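Local structure of 2-(acetamidomethylene)succinate hydrolase (Mesorhizobium loti, 3KXP) at residues V53-I58 and D122-L127; H75-S81 and A99-H105. The protein catalyses the hydrolysis of (E)-2-(acetamidomethylene)succinate to succinic semialdehyde, acetate, ammonia and carbon dioxide, the final step of vitamin B6 degradation. One frame throughout, in Å; residues are numbered along the deposited sequence.

Contact 1: residues V53-I58 and D122-L127; sequences VDIGRI and DDIAGL
Residues 53-58 form the end of a strand and the tight turn of a β-hairpin; residues 122-127 are helical throughout. The turn is closed by Ile55 N to Ile58 O (3.0 Å), and an Asx turn, Asp54 OD2 accepting from Gly56 N at 2.9 Å, overlaps its start. Gly56 has phi 91°, psi -79°, where a CB would collide with the preceding carbonyl. In register, Ile55 CA lies 5.7 Å from Gly126 CA and Arg57 CA 7.5 Å from Asp123 CA. Ile55 (chi1 p, chi2 t) points at the helix, placing CD1 3.4 Å from Asp123 O and CG2 3.7 Å from CD2 of Leu127 (t, m). Gly126 leaves room here: an ideal CB would sit 3.3 Å from Ile55 CD1. A water bridges Ile55 O and Gly126 O, 3.1 Å from each. Arg57 (p, t, m) reaches obliquely toward the N-terminal end of 122-127, and its NE donates to Asp123 OD2 at 2.9 Å (155°) in a salt bridge, while one guanidinium face covers Asp122 (CZ to CB 3.4 Å). A second water joins Arg57 NH1 to Asp122 OD2, 2.9 Å from each; Asp122 OD1 turns to Lys154 and Tyr155, and Asp123 OD1 to Arg103. The hairpin thus joins edge strand 49-54 to strand 59-65 and docks on helix 117-131, whose Ile124 and Leu127 pack against strand 70-74 of the α/β hydrolase sheet.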
# COMPACT_ATOMS: atom_id res chain seq x y z
N VAL A 53 -0.94 -27.11 -18.15
CA VAL A 53 -1.88 -26.36 -18.97
C VAL A 53 -1.24 -25.90 -20.26
O VAL A 53 -0.21 -25.24 -20.25
CB VAL A 53 -2.39 -25.12 -18.22
CG1 VAL A 53 -3.45 -24.41 -19.06
CG2 VAL A 53 -2.96 -25.55 -16.87
N ASP A 54 -1.87 -26.26 -21.36
CA ASP A 54 -1.39 -25.87 -22.67
C ASP A 54 -1.98 -24.49 -22.91
O ASP A 54 -3.20 -24.34 -22.97
CB ASP A 54 -1.88 -26.87 -23.73
CG ASP A 54 -1.34 -26.58 -25.12
OD1 ASP A 54 -1.55 -27.43 -26.01
OD2 ASP A 54 -0.73 -25.51 -25.32
N ILE A 55 -1.13 -23.48 -23.01
CA ILE A 55 -1.60 -22.12 -23.24
C ILE A 55 -1.21 -21.68 -24.65
O ILE A 55 -1.17 -20.49 -24.96
CB ILE A 55 -1.01 -21.13 -22.21
CG1 ILE A 55 0.52 -21.06 -22.35
CG2 ILE A 55 -1.39 -21.57 -20.80
CD1 ILE A 55 1.17 -19.95 -21.53
N GLY A 56 -0.91 -22.66 -25.50
CA GLY A 56 -0.55 -22.39 -26.87
C GLY A 56 0.94 -22.22 -27.09
O GLY A 56 1.61 -23.13 -27.57
N ARG A 57 1.45 -21.05 -26.74
CA ARG A 57 2.86 -20.74 -26.92
C ARG A 57 3.75 -21.71 -26.16
O ARG A 57 4.93 -21.87 -26.48
CB ARG A 57 3.14 -19.29 -26.49
CG ARG A 57 2.44 -18.89 -25.19
CD ARG A 57 2.62 -17.40 -24.85
NE ARG A 57 3.98 -17.08 -24.41
CZ ARG A 57 4.91 -16.53 -25.19
NH1 ARG A 57 4.63 -16.22 -26.44
NH2 ARG A 57 6.12 -16.29 -24.70
N ILE A 58 3.18 -22.39 -25.16
CA ILE A 58 3.94 -23.34 -24.35
C ILE A 58 3.00 -24.03 -23.37
O ILE A 58 1.83 -23.65 -23.26
CB ILE A 58 5.07 -22.60 -23.55
CG1 ILE A 58 5.92 -23.61 -22.77
CG2 ILE A 58 4.46 -21.59 -22.58
CD1 ILE A 58 7.11 -22.99 -22.06
N ASP A 122 4.69 -12.76 -21.58
CA ASP A 122 3.70 -13.26 -22.51
C ASP A 122 3.13 -14.57 -22.00
O ASP A 122 1.95 -14.88 -22.24
CB ASP A 122 4.31 -13.45 -23.91
CG ASP A 122 4.74 -12.13 -24.56
OD1 ASP A 122 4.16 -11.08 -24.21
OD2 ASP A 122 5.64 -12.15 -25.42
N ASP A 123 3.94 -15.36 -21.29
CA ASP A 123 3.45 -16.62 -20.73
C ASP A 123 2.30 -16.35 -19.78
O ASP A 123 1.33 -17.11 -19.74
CB ASP A 123 4.55 -17.36 -19.97
CG ASP A 123 5.49 -18.11 -20.87
OD1 ASP A 123 6.54 -18.56 -20.37
OD2 ASP A 123 5.19 -18.25 -22.08
N ILE A 124 2.42 -15.28 -19.00
CA ILE A 124 1.41 -14.91 -18.02
C ILE A 124 0.10 -14.50 -18.69
O ILE A 124 -0.98 -14.93 -18.28
CB ILE A 124 1.92 -13.77 -17.10
CG1 ILE A 124 3.16 -14.26 -16.34
CG2 ILE A 124 0.83 -13.32 -16.12
CD1 ILE A 124 3.77 -13.26 -15.39
N ALA A 125 0.19 -13.67 -19.72
CA ALA A 125 -1.00 -13.24 -20.45
C ALA A 125 -1.68 -14.48 -21.03
O ALA A 125 -2.89 -14.67 -20.89
CB ALA A 125 -0.60 -12.29 -21.56
N GLY A 126 -0.88 -15.32 -21.69
CA GLY A 126 -1.42 -16.53 -22.29
C GLY A 126 -2.18 -17.37 -21.28
O GLY A 126 -3.27 -17.84 -21.56
N LEU A 127 -1.60 -17.53 -20.09
CA LEU A 127 -2.21 -18.33 -19.04
C LEU A 127 -3.49 -17.69 -18.49
O LEU A 127 -4.47 -18.38 -18.19
CB LEU A 127 -1.17 -18.55 -17.93
CG LEU A 127 -1.45 -19.51 -16.77
CD1 LEU A 127 -2.37 -18.84 -15.79
CD2 LEU A 127 -2.02 -20.82 -17.27
O HOH W 1 -3.45 -18.36 -24.58
O HOH W 2 6.31 -14.10 -27.49

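Contact 2: residues H75-S81 and A99-H105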
# COMPACT_ATOMS: atom_id res chain seq x y z
N HIS A 75 7.11 -17.96 -8.66
CA HIS A 75 8.35 -18.17 -7.91
C HIS A 75 9.60 -17.45 -8.44
O HIS A 75 9.59 -16.86 -9.52
CB HIS A 75 8.63 -19.67 -7.86
CG HIS A 75 8.90 -20.26 -9.22
ND1 HIS A 75 10.10 -20.08 -9.87
CD2 HIS A 75 8.09 -20.91 -10.09
CE1 HIS A 75 10.02 -20.59 -11.09
NE2 HIS A 75 8.81 -21.10 -11.24
N GLY A 76 10.69 -17.52 -7.67
CA GLY A 76 11.94 -16.91 -8.08
C GLY A 76 12.77 -17.87 -8.92
O GLY A 76 12.37 -19.03 -9.11
N ILE A 77 13.93 -17.42 -9.43
CA ILE A 77 14.78 -18.28 -10.26
C ILE A 77 15.23 -19.57 -9.54
O ILE A 77 15.55 -19.56 -8.34
CB ILE A 77 16.00 -17.49 -10.75
CG1 ILE A 77 16.63 -18.21 -11.95
CG2 ILE A 77 17.03 -17.36 -9.64
CD1 ILE A 77 17.65 -17.34 -12.70
N THR A 78 15.25 -20.66 -10.29
CA THR A 78 15.61 -22.02 -9.83
C THR A 78 14.59 -22.65 -8.89
O THR A 78 14.67 -23.84 -8.60
CB THR A 78 17.00 -22.10 -9.13
OG1 THR A 78 16.91 -21.60 -7.79
CG2 THR A 78 18.04 -21.32 -9.89
N SER A 79 13.63 -21.86 -8.43
CA SER A 79 12.60 -22.36 -7.51
C SER A 79 11.44 -22.98 -8.31
O SER A 79 11.58 -23.26 -9.50
CB SER A 79 12.11 -21.18 -6.65
OG SER A 79 11.27 -21.60 -5.60
N ASN A 80 10.30 -23.19 -7.66
CA ASN A 80 9.12 -23.77 -8.31
C ASN A 80 7.84 -23.48 -7.51
O ASN A 80 7.89 -23.12 -6.34
CB ASN A 80 9.31 -25.28 -8.52
CG ASN A 80 9.05 -26.09 -7.26
OD1 ASN A 80 7.92 -26.48 -7.00
ND2 ASN A 80 10.09 -26.32 -6.47
N SER A 81 6.69 -23.67 -8.16
CA SER A 81 5.37 -23.39 -7.58
C SER A 81 5.04 -23.86 -6.16
O SER A 81 4.27 -23.20 -5.47
CB SER A 81 4.28 -23.91 -8.51
OG SER A 81 4.34 -25.32 -8.65
N ALA A 99 -0.54 -21.49 -8.36
CA ALA A 99 0.90 -21.24 -8.42
C ALA A 99 1.38 -21.79 -9.75
O ALA A 99 0.97 -22.88 -10.16
CB ALA A 99 1.60 -21.94 -7.27
N VAL A 100 2.26 -21.07 -10.43
CA VAL A 100 2.74 -21.50 -11.74
C VAL A 100 4.22 -21.82 -11.82
O VAL A 100 5.07 -21.02 -11.42
CB VAL A 100 2.47 -20.40 -12.81
CG1 VAL A 100 2.90 -20.89 -14.18
CG2 VAL A 100 1.01 -20.00 -12.81
N ASP A 101 4.53 -23.01 -12.34
CA ASP A 101 5.92 -23.37 -12.54
C ASP A 101 6.21 -22.60 -13.81
O ASP A 101 5.56 -22.83 -14.83
CB ASP A 101 6.06 -24.88 -12.78
CG ASP A 101 6.09 -25.67 -11.49
OD1 ASP A 101 6.05 -26.92 -11.55
OD2 ASP A 101 6.16 -25.04 -10.42
N GLN A 102 7.15 -21.68 -13.77
CA GLN A 102 7.42 -20.92 -14.97
C GLN A 102 8.36 -21.65 -15.92
O GLN A 102 9.04 -22.59 -15.52
CB GLN A 102 7.93 -19.53 -14.59
CG GLN A 102 6.91 -18.79 -13.73
CD GLN A 102 7.47 -17.54 -13.11
OE1 GLN A 102 7.35 -16.45 -13.66
NE2 GLN A 102 8.10 -17.70 -11.95
N ARG A 103 8.37 -21.22 -17.18
CA ARG A 103 9.22 -21.85 -18.18
C ARG A 103 10.63 -22.08 -17.68
O ARG A 103 11.23 -21.22 -17.04
CB ARG A 103 9.25 -21.01 -19.46
CG ARG A 103 9.95 -19.67 -19.31
CD ARG A 103 10.18 -19.08 -20.69
NE ARG A 103 8.92 -18.99 -21.43
CZ ARG A 103 8.83 -19.02 -22.75
NH1 ARG A 103 7.65 -18.93 -23.34
NH2 ARG A 103 9.93 -19.14 -23.49
N GLY A 104 11.16 -23.26 -17.99
CA GLY A 104 12.51 -23.62 -17.58
C GLY A 104 12.55 -24.20 -16.18
O GLY A 104 13.59 -24.71 -15.74
N HIS A 105 11.42 -24.15 -15.47
CA HIS A 105 11.36 -24.64 -14.09
C HIS A 105 10.34 -25.75 -13.85
O HIS A 105 9.52 -26.07 -14.71
CB HIS A 105 11.02 -23.48 -13.14
CG HIS A 105 11.92 -22.29 -13.26
ND1 HIS A 105 11.95 -21.48 -14.37
CD2 HIS A 105 12.79 -21.74 -12.37
CE1 HIS A 105 12.79 -20.48 -14.17
NE2 HIS A 105 13.31 -20.62 -12.96
O HOH W 3 5.11 -20.10 -8.78
O HOH W 4 6.47 -27.62 -8.93
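The loop after strand 70-74 meets the end of the neighbouring parallel strand 96-100 and the loop beyond it through a dense set of hydrogen bonds. Each loop contains a type II turn: Gly76-Ser79, closed by Ser79 N to Gly76 O (3.2 Å), and Gln102-His105, closed by His105 N to Gln102 O (2.8 Å). His75 is used at both ring nitrogens. ND1 donates to Gly76 O at 2.6 Å (169°), and NE2 accepts from Gln102 N at 3.1 Å, almost linearly at 177°. The Gln102 side chain lies over one face of this ring, with a weak bond from NE2 to His75 O (3.0 Å, 128°), while its OE1 pairs with Asn147. A water accepts a hydrogen bond from His75 N at 2.9 Å and donates to Val100 O at 2.8 Å.

Asp101 divides its carboxylate. OD2 accepts from both Ser81 N (2.7 Å) and Ser81 OG (2.6 Å; also hydrogen-bonded to Arg63 NE); OD1 receives a water at 2.7 Å, as well as Asn61 and Leu107. That water also donates to Asn80 OD1 (2.7 Å), whereas Asn80 ND2 reaches Ser218. His105 is oriented by ND1 donating to Arg103 O at 2.8 Å; its ring meets that of His75 obliquely, with centroids 4.7 Å apart and planes at 54°.

The His-Gly pair after the strand is a family motif bordering the oxyanion hole, and Ile77 binds chloride together with Ser142, the inferred nucleophile, and Leu143. The ND1 donor and NE2 acceptor imply a neutral imidazole protonated at ND1, consistent with a structural role in shaping the anion-binding loop.

Overall arrangement
From the N terminus the chain runs through hairpin residues 53-58, then 75-81, 99-105 and finally 122-127, so contact 2, spanning 17 intervening residues, lies wholly within the 63-residue excursion that contact 1 closes. The inner contact joins the loops after strands 70-74 and 96-100, near the inferred nucleophile; the outer one ties the hairpin at the sheet's edge to helix 117-131, which follows strand 96-100. With centres about 14 Å apart, they touch through Arg103: its NE forms a salt bridge to Asp123 OD1 at 2.6 Å, and its CB lies 3.9 Å from Ile58 CD1. Asp123 therefore faces two arginines, whose NH1 (Arg103) and NH2 (Arg57) approach to 3.3 Å.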